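Local coordinates for protein hemolysin BL lytic component L1 (Bacillus cereus, PDB 7NMQ) that probably acts as the lytic L1 component of a tripartite enterotoxin, helping an alpha-helical pore-forming toxin of the ClyA type to damage host cell membranes, at residues A108-G113 and H331-I336; E181-T186 and S263-E268; K189-V194 and A211-A216. All blocks are in the same frame, centred on the assembly; numbering follows the deposited sequence.

The three contacts lie in a long, mostly helical toxin chain. Their segments come in concentric order: 108-113 and 331-336 are outermost in sequence, 181-186 and 263-268 lie between them, and 189-194 and 211-216 are innermost. Interaction 1 joins helices 107-154 and 330-357 near one end of the bundle, its centre about 61 Å from that of interaction 2, on the opposite side of the chain's centre, and about 46 Å from that of interaction 3. Interactions 2 and 3 share helix 173-200, with centres about 16 Å apart. Together they tie that helix to helices 247-272 and 203-216, the latter within a predicted membrane-spanning region.

Interaction 1. Residues A108-G113 and H331-I336; sequences AGLKEG and HKFSLI
L110 and I336 are the closest backbone positions of two helices, CA to CA 10.0 Å, a separation bridged entirely by side chains. The place is the end of the long alpha-helical bundle of a ClyA-like toxin, where helix 107-154 has just begun after its turn from helix 45-103, and helix 330-357 has just begun after its turn from helix 275-325. L110 carries one side of the contact alone. With CG anti to the backbone N (chi1 179°), its side chain stretches across to the other helix and offers one methyl, CD2, to two partners. L110 CD2 lies 3.7 Å from F333 CE1, approaching the phenyl ring obliquely. F333 CZ is 4.1 Å from L110 CD2. The same L110 CD2 meets I336 CD1 at 3.7 Å, two methyl ends reaching tip to tip. F333 leaves its helix with CG likewise anti to the backbone N (chi1 -175°), which swings the ring across to the leucine, although its CB does not point there. All three residues are buried, and no hydrogen bond crosses the contact, so the join is apolar. Neighbouring parts of the chain complete the packing: L98, T101 and V102 of helix 45-103 and I325 of helix 275-325 touch L110, while V102 and M328 of the connecting loop touch F333. A charged pair lies alongside, where K111 NZ makes a salt bridge with D326 and links the start of helix 107-154 to the turn that leads into helix 330-357. On the solvent-exposed part of segment 331-336, S334 turns its hydroxyl back onto its own helix: S334 OG donates to H331 O at 2.6 Å, lying in the carbonyl plane on a lone pair, with a C=O...O angle of 134°.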
loop_
_atom_site.group_PDB
_atom_site.type_symbol
_atom_site.label_atom_id
_atom_site.label_comp_id
_atom_site.label_asym_id
_atom_site.label_seq_id
_atom_site.Cartn_x
_atom_site.Cartn_y
_atom_site.Cartn_z
ATOM N N ALA A 108 10.460 -32.586 26.550
ATOM C CA ALA A 108 9.202 -32.881 25.824
ATOM C C ALA A 108 8.320 -31.634 25.844
ATOM O O ALA A 108 7.704 -31.307 24.843
ATOM C CB ALA A 108 8.438 -34.048 26.408
ATOM N N GLY A 109 8.219 -31.013 27.011
ATOM C CA GLY A 109 7.414 -29.800 27.200
ATOM C C GLY A 109 7.877 -28.650 26.324
ATOM O O GLY A 109 7.061 -27.928 25.734
ATOM N N LEU A 110 9.176 -28.433 26.278
ATOM C CA LEU A 110 9.736 -27.348 25.461
ATOM C C LEU A 110 9.464 -27.669 23.991
ATOM O O LEU A 110 9.035 -26.792 23.235
ATOM C CB LEU A 110 11.230 -27.202 25.741
ATOM C CG LEU A 110 11.887 -26.096 24.903
ATOM C CD1 LEU A 110 11.325 -24.717 25.197
ATOM C CD2 LEU A 110 13.371 -26.100 25.085
ATOM N N LYS A 111 9.761 -28.879 23.565
ATOM C CA LYS A 111 9.547 -29.266 22.155
ATOM C C LYS A 111 8.077 -29.089 21.772
ATOM O O LYS A 111 7.821 -28.624 20.657
ATOM C CB LYS A 111 9.943 -30.709 21.885
ATOM C CG LYS A 111 11.438 -30.933 21.885
ATOM C CD LYS A 111 11.778 -32.374 21.594
ATOM C CE LYS A 111 11.531 -32.669 20.131
ATOM N NZ LYS A 111 12.044 -34.006 19.752
ATOM N N GLU A 112 7.141 -29.435 22.641
ATOM C CA GLU A 112 5.708 -29.309 22.293
ATOM C C GLU A 112 5.383 -27.824 22.085
ATOM O O GLU A 112 4.644 -27.502 21.140
ATOM C CB GLU A 112 4.840 -29.915 23.379
ATOM C CG GLU A 112 3.431 -30.174 22.896
ATOM C CD GLU A 112 3.293 -31.361 21.953
ATOM O OE1 GLU A 112 4.242 -32.186 21.828
ATOM O OE2 GLU A 112 2.215 -31.501 21.404
ATOM N N GLY A 113 5.879 -26.948 22.953
ATOM C CA GLY A 113 5.650 -25.493 22.851
ATOM C C GLY A 113 6.218 -24.959 21.561
ATOM O O GLY A 113 5.537 -24.229 20.804
ATOM N N HIS A 331 24.168 -27.786 29.485
ATOM C CA HIS A 331 24.663 -26.379 29.491
ATOM C C HIS A 331 23.975 -25.613 28.366
ATOM O O HIS A 331 23.316 -24.592 28.647
ATOM C CB HIS A 331 26.198 -26.323 29.377
ATOM C CG HIS A 331 26.719 -24.930 29.363
ATOM N ND1 HIS A 331 27.400 -24.415 28.268
ATOM C CD2 HIS A 331 26.535 -23.893 30.213
ATOM C CE1 HIS A 331 27.678 -23.135 28.482
ATOM N NE2 HIS A 331 27.167 -22.794 29.687
ATOM N N LYS A 332 24.047 -26.100 27.145
ATOM C CA LYS A 332 23.429 -25.344 26.035
ATOM C C LYS A 332 21.907 -25.255 26.237
ATOM O O LYS A 332 21.289 -24.197 25.954
ATOM C CB LYS A 332 23.717 -25.986 24.684
ATOM C CG LYS A 332 23.312 -25.098 23.527
ATOM C CD LYS A 332 23.665 -25.665 22.196
ATOM C CE LYS A 332 23.314 -24.681 21.108
ATOM N NZ LYS A 332 23.721 -25.147 19.764
ATOM N N PHE A 333 21.297 -26.312 26.772
ATOM C CA PHE A 333 19.831 -26.295 27.022
ATOM C C PHE A 333 19.470 -25.148 27.965
ATOM O O PHE A 333 18.513 -24.418 27.747
ATOM C CB PHE A 333 19.408 -27.667 27.525
ATOM C CG PHE A 333 17.928 -27.812 27.711
ATOM C CD1 PHE A 333 17.106 -28.176 26.662
ATOM C CD2 PHE A 333 17.370 -27.678 28.968
ATOM C CE1 PHE A 333 15.735 -28.287 26.851
ATOM C CE2 PHE A 333 16.004 -27.794 29.151
ATOM C CZ PHE A 333 15.193 -28.122 28.096
ATOM N N SER A 334 20.252 -24.970 29.019
ATOM C CA SER A 334 20.014 -23.916 30.030
ATOM C C SER A 334 20.138 -22.512 29.431
ATOM O O SER A 334 19.704 -21.530 30.102
ATOM C CB SER A 334 20.967 -24.093 31.192
ATOM O OG SER A 334 22.285 -23.631 30.890
ATOM N N LEU A 335 20.764 -22.350 28.270
ATOM C CA LEU A 335 20.941 -21.007 27.636
ATOM C C LEU A 335 19.777 -20.648 26.724
ATOM O O LEU A 335 19.700 -19.485 26.292
ATOM C CB LEU A 335 22.261 -20.955 26.875
ATOM C CG LEU A 335 23.493 -21.242 27.738
ATOM C CD1 LEU A 335 24.762 -21.143 26.908
ATOM C CD2 LEU A 335 23.568 -20.298 28.949
ATOM N N ILE A 336 18.890 -21.576 26.432
ATOM C CA ILE A 336 17.746 -21.301 25.500
ATOM C C ILE A 336 16.975 -20.076 25.974
ATOM O O ILE A 336 16.519 -19.266 25.166
ATOM C CB ILE A 336 16.861 -22.545 25.341
ATOM C CG1 ILE A 336 17.589 -23.634 24.555
ATOM C CG2 ILE A 336 15.533 -22.211 24.698
ATOM C CD1 ILE A 336 16.918 -25.000 24.653
#

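Interaction 2. Residues E181-T186 and S263-E268; sequences EQLRST and SNKIGE. With EDO (1,2-ethanediol), chain G.
L183 and I266 mark the nearest backbone approach, CA to CA 7.9 Å, of two nearly antiparallel helices; the axes of these short segments pass 10.6 Å apart, their N-to-C directions at 161°. L183 CD1 reaches the aliphatic part of K265, meeting CG at 3.9 Å with the two side chains crossing at about a right angle. L183 CD1 also lies 4.2 Å from I266 CG1, the leucine and isoleucine sliding past each other in opposite directions. Next to them, R184 lends its methylene CD to I266 CD1 at 3.7 Å. The arginine chain is bent twice (chi2 -59°, chi3 -56°), folding NE back near its own helix. There a 1,2-ethanediol, probably from the crystallisation liquor, bridges R184's own NE and O: its O2 receives R184 NE at 2.8 Å, close to the guanidinium plane at the edge, and donates to R184 O at 2.8 Å. Q187 also bonds this molecule. The guanidinium is hydrogen-bonded to T289 and, weakly, N285 of helix 275-325, so R184 gives its aliphatic part to one helix and its guanidinium group to another. I266 also touches T225 and T227 of strand 225-230. The arrangement is an antiparallel helix pair in a helical bundle, packed by aliphatic side chains, including the aliphatic parts of R184 and K265.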
loop_
_atom_site.group_PDB
_atom_site.type_symbol
_atom_site.label_atom_id
_atom_site.label_comp_id
_atom_site.label_asym_id
_atom_site.label_seq_id
_atom_site.Cartn_x
_atom_site.Cartn_y
_atom_site.Cartn_z
ATOM N N GLU A 181 0.156 14.760 -17.834
ATOM C CA GLU A 181 0.991 13.543 -17.651
ATOM C C GLU A 181 2.264 13.921 -16.889
ATOM O O GLU A 181 2.631 13.203 -15.941
ATOM C CB GLU A 181 1.346 12.926 -19.006
ATOM C CG GLU A 181 0.173 12.212 -19.644
ATOM C CD GLU A 181 0.288 11.866 -21.128
ATOM O OE1 GLU A 181 1.174 12.451 -21.817
ATOM O OE2 GLU A 181 -0.569 11.081 -21.630
ATOM N N GLN A 182 2.880 15.032 -17.242
ATOM C CA GLN A 182 4.094 15.494 -16.530
ATOM C C GLN A 182 3.776 15.843 -15.075
ATOM O O GLN A 182 4.557 15.475 -14.186
ATOM C CB GLN A 182 4.764 16.687 -17.214
ATOM C CG GLN A 182 6.104 17.056 -16.575
ATOM C CD GLN A 182 7.107 15.916 -16.532
ATOM O OE1 GLN A 182 7.689 15.530 -17.540
ATOM N NE2 GLN A 182 7.330 15.352 -15.352
ATOM N N LEU A 183 2.712 16.601 -14.832
ATOM C CA LEU A 183 2.341 17.025 -13.458
ATOM C C LEU A 183 2.104 15.758 -12.624
ATOM O O LEU A 183 2.538 15.691 -11.454
ATOM C CB LEU A 183 1.070 17.877 -13.483
ATOM C CG LEU A 183 1.271 19.301 -13.981
ATOM C CD1 LEU A 183 -0.069 20.008 -14.161
ATOM C CD2 LEU A 183 2.185 20.062 -13.046
ATOM N N ARG A 184 1.382 14.785 -13.141
ATOM C CA ARG A 184 1.051 13.564 -12.371
ATOM C C ARG A 184 2.327 12.759 -12.083
ATOM O O ARG A 184 2.454 12.222 -10.974
ATOM C CB ARG A 184 0.017 12.738 -13.126
ATOM C CG ARG A 184 -1.392 13.310 -13.073
ATOM C CD ARG A 184 -1.929 13.441 -11.641
ATOM N NE ARG A 184 -1.907 12.194 -10.882
ATOM C CZ ARG A 184 -2.718 11.170 -11.060
ATOM N NH1 ARG A 184 -3.670 11.245 -11.973
ATOM N NH2 ARG A 184 -2.565 10.055 -10.335
ATOM N N SER A 185 3.279 12.671 -13.005
ATOM C CA SER A 185 4.507 11.868 -12.742
ATOM C C SER A 185 5.398 12.623 -11.735
ATOM O O SER A 185 5.983 11.997 -10.839
ATOM C CB SER A 185 5.214 11.488 -14.014
ATOM O OG SER A 185 5.522 12.620 -14.803
ATOM N N THR A 186 5.449 13.949 -11.813
ATOM C CA THR A 186 6.182 14.762 -10.819
ATOM C C THR A 186 5.522 14.568 -9.462
ATOM O O THR A 186 6.222 14.410 -8.450
ATOM C CB THR A 186 6.275 16.225 -11.251
ATOM O OG1 THR A 186 6.927 16.236 -12.520
ATOM C CG2 THR A 186 6.995 17.114 -10.275
ATOM N N SER A 263 -1.712 19.433 -7.055
ATOM C CA SER A 263 -3.185 19.255 -6.949
ATOM C C SER A 263 -3.864 20.596 -7.230
ATOM O O SER A 263 -4.854 20.608 -7.959
ATOM C CB SER A 263 -3.564 18.720 -5.613
ATOM O OG SER A 263 -3.023 17.423 -5.495
ATOM N N ASN A 264 -3.341 21.675 -6.681
ATOM C CA ASN A 264 -3.923 23.015 -6.915
ATOM C C ASN A 264 -3.834 23.354 -8.400
ATOM O O ASN A 264 -4.837 23.791 -8.984
ATOM C CB ASN A 264 -3.202 24.038 -6.044
ATOM C CG ASN A 264 -3.857 25.376 -6.116
ATOM O OD1 ASN A 264 -3.679 26.104 -7.093
ATOM N ND2 ASN A 264 -4.610 25.664 -5.077
ATOM N N LYS A 265 -2.691 23.093 -9.004
ATOM C CA LYS A 265 -2.482 23.412 -10.428
ATOM C C LYS A 265 -3.453 22.621 -11.302
ATOM O O LYS A 265 -3.987 23.169 -12.303
ATOM C CB LYS A 265 -1.029 23.192 -10.840
ATOM C CG LYS A 265 -0.723 23.427 -12.324
ATOM C CD LYS A 265 -0.825 24.834 -12.795
ATOM C CE LYS A 265 -0.370 24.962 -14.232
ATOM N NZ LYS A 265 -0.738 26.277 -14.786
ATOM N N ILE A 266 -3.656 21.347 -11.004
ATOM C CA ILE A 266 -4.549 20.515 -11.834
ATOM C C ILE A 266 -5.953 21.100 -11.712
ATOM O O ILE A 266 -6.671 21.206 -12.728
ATOM C CB ILE A 266 -4.487 19.041 -11.395
ATOM C CG1 ILE A 266 -3.104 18.467 -11.741
ATOM C CG2 ILE A 266 -5.655 18.265 -11.968
ATOM C CD1 ILE A 266 -2.863 17.034 -11.302
ATOM N N GLY A 267 -6.374 21.469 -10.508
ATOM C CA GLY A 267 -7.695 22.095 -10.344
ATOM C C GLY A 267 -7.793 23.384 -11.126
ATOM O O GLY A 267 -8.873 23.644 -11.723
ATOM N N GLU A 268 -6.741 24.185 -11.149
ATOM C CA GLU A 268 -6.714 25.469 -11.879
ATOM C C GLU A 268 -6.869 25.212 -13.380
ATOM O O GLU A 268 -7.634 25.911 -14.056
ATOM C CB GLU A 268 -5.415 26.223 -11.625
ATOM C CG GLU A 268 -5.287 26.851 -10.255
ATOM C CD GLU A 268 -4.077 27.770 -10.113
ATOM O OE1 GLU A 268 -3.124 27.667 -10.963
ATOM O OE2 GLU A 268 -4.075 28.597 -9.169
HETATM C C1 EDO G . 0.479 9.868 -7.447
HETATM O O1 EDO G . 0.414 10.616 -6.275
HETATM C C2 EDO G . -0.252 10.475 -8.573
HETATM O O2 EDO G . 0.328 11.581 -9.245
#

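Interaction 3. Residues K189-V194 and A211-A216; sequences KHFDDV and AAIGGA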
loop_
_atom_site.group_PDB
_atom_site.type_symbol
_atom_site.label_atom_id
_atom_site.label_comp_id
_atom_site.label_asym_id
_atom_site.label_seq_id
_atom_site.Cartn_x
_atom_site.Cartn_y
_atom_site.Cartn_z
ATOM N N LYS A 189 6.236 11.218 -7.792
ATOM C CA LYS A 189 7.621 11.231 -7.268
ATOM C C LYS A 189 7.672 11.988 -5.937
ATOM O O LYS A 189 8.344 11.543 -5.002
ATOM C CB LYS A 189 8.615 11.833 -8.264
ATOM C CG LYS A 189 10.068 11.654 -7.892
ATOM C CD LYS A 189 10.468 10.232 -7.498
ATOM C CE LYS A 189 11.960 9.994 -7.502
ATOM N NZ LYS A 189 12.628 10.634 -6.349
ATOM N N HIS A 190 7.014 13.133 -5.816
ATOM C CA HIS A 190 6.997 13.877 -4.539
ATOM C C HIS A 190 6.415 12.989 -3.436
ATOM O O HIS A 190 6.967 12.957 -2.328
ATOM C CB HIS A 190 6.213 15.187 -4.619
ATOM C CG HIS A 190 6.907 16.261 -5.379
ATOM N ND1 HIS A 190 8.145 16.770 -5.008
ATOM C CD2 HIS A 190 6.501 16.980 -6.469
ATOM C CE1 HIS A 190 8.466 17.746 -5.864
ATOM N NE2 HIS A 190 7.465 17.877 -6.787
ATOM N N PHE A 191 5.299 12.321 -3.693
ATOM C CA PHE A 191 4.635 11.489 -2.662
ATOM C C PHE A 191 5.539 10.311 -2.327
ATOM O O PHE A 191 5.692 9.920 -1.140
ATOM C CB PHE A 191 3.281 11.006 -3.166
ATOM C CG PHE A 191 2.385 10.562 -2.054
ATOM C CD1 PHE A 191 1.618 11.521 -1.408
ATOM C CD2 PHE A 191 2.271 9.252 -1.648
ATOM C CE1 PHE A 191 0.748 11.173 -0.395
ATOM C CE2 PHE A 191 1.400 8.926 -0.624
ATOM C CZ PHE A 191 0.657 9.870 -0.002
ATOM N N ASP A 192 6.150 9.739 -3.346
ATOM C CA ASP A 192 7.087 8.606 -3.119
ATOM C C ASP A 192 8.248 9.054 -2.226
ATOM O O ASP A 192 8.717 8.268 -1.390
ATOM C CB ASP A 192 7.670 8.041 -4.418
ATOM C CG ASP A 192 6.687 7.294 -5.304
ATOM O OD1 ASP A 192 5.649 6.884 -4.779
ATOM O OD2 ASP A 192 7.026 7.081 -6.514
ATOM N N ASP A 193 8.689 10.293 -2.373
ATOM C CA ASP A 193 9.805 10.859 -1.589
ATOM C C ASP A 193 9.365 11.030 -0.140
ATOM O O ASP A 193 10.170 10.763 0.770
ATOM C CB ASP A 193 10.367 12.142 -2.204
ATOM C CG ASP A 193 11.106 11.901 -3.522
ATOM O OD1 ASP A 193 11.426 10.739 -3.837
ATOM O OD2 ASP A 193 11.403 12.914 -4.226
ATOM N N VAL A 194 8.117 11.430 0.091
ATOM C CA VAL A 194 7.597 11.531 1.468
ATOM C C VAL A 194 7.603 10.121 2.061
ATOM O O VAL A 194 8.006 9.958 3.223
ATOM C CB VAL A 194 6.173 12.137 1.497
ATOM C CG1 VAL A 194 5.573 12.074 2.887
ATOM C CG2 VAL A 194 6.239 13.568 0.985
ATOM N N ALA A 211 -0.777 7.802 9.415
ATOM C CA ALA A 211 -1.997 8.263 10.122
ATOM C C ALA A 211 -2.192 9.750 9.840
ATOM O O ALA A 211 -3.343 10.166 9.593
ATOM C CB ALA A 211 -1.917 8.014 11.597
ATOM N N ALA A 212 -1.130 10.529 9.890
ATOM C CA ALA A 212 -1.237 12.003 9.674
ATOM C C ALA A 212 -1.719 12.293 8.265
ATOM O O ALA A 212 -2.607 13.127 8.084
ATOM C CB ALA A 212 0.106 12.647 9.917
ATOM N N ILE A 213 -1.161 11.616 7.289
ATOM C CA ILE A 213 -1.586 11.857 5.886
ATOM C C ILE A 213 -3.001 11.354 5.712
ATOM O O ILE A 213 -3.832 12.115 5.164
ATOM C CB ILE A 213 -0.629 11.161 4.911
ATOM C CG1 ILE A 213 0.753 11.808 4.979
ATOM C CG2 ILE A 213 -1.248 11.194 3.498
ATOM C CD1 ILE A 213 1.809 11.116 4.153
ATOM N N GLY A 214 -3.293 10.113 6.085
ATOM C CA GLY A 214 -4.638 9.562 5.838
ATOM C C GLY A 214 -5.692 10.455 6.457
ATOM O O GLY A 214 -6.725 10.703 5.799
ATOM N N GLY A 215 -5.451 10.949 7.675
ATOM C CA GLY A 215 -6.436 11.742 8.403
ATOM C C GLY A 215 -6.653 13.110 7.777
ATOM O O GLY A 215 -7.693 13.677 8.073
ATOM N N ALA A 216 -5.732 13.583 6.947
ATOM C CA ALA A 216 -5.723 14.943 6.371
ATOM C C ALA A 216 -6.107 14.907 4.898
ATOM O O ALA A 216 -6.243 16.005 4.321
ATOM C CB ALA A 216 -4.397 15.596 6.580
#
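Chi1 of F191 (-161°) turns the ring carbon CG away from the backbone N and carries the ring across to I213, whose CG1 lies anti to its carbonyl carbon (chi1 -66°). In the isoleucine this leaves CG2 for the ring and extends CD1 to V194, so a single side chain serves two partners on separate branches. F191 CZ, the outermost ring carbon, meets I213 CG2 at 4.2 Å; the methyl lies at the ring's edge, near its plane, and not over a face. V194 CG1 meets I213 CD1 at 4.1 Å, the two methyls tip to tip. The backbones stay well apart, V194 CA to I213 CA 10.2 Å. The contact is wholly apolar and closed off from solvent, held by ordinary van der Waals packing. The F191 ring meets that of Y259 with planes at about 50°, and L22 and V23 of helix 10-33 pack against it. I213 is further enclosed by L22, L234, V230 and M256. Segment 189-194 also has a polar side, turned away from I213: K189 NZ forms a salt bridge at 2.8 Å with D193 OD1, which offers its syn lone pair, one helical turn along. H190 ND1 is hydrogen-bonded to H255 ND1, a tie from helix 173-200 to helix 247-272. Strands 217-222 and 225-230 form an antiparallel hairpin directly after helix 203-216, and A216 makes backbone hydrogen bonds with V231, just beyond it. V194 and segment 211-216 fall within a predicted transmembrane stretch, which here is folded against the soluble bundle. Such tucking of apolar helix and hairpin is consistent with the head region of ClyA-family pore-forming toxins in their soluble form.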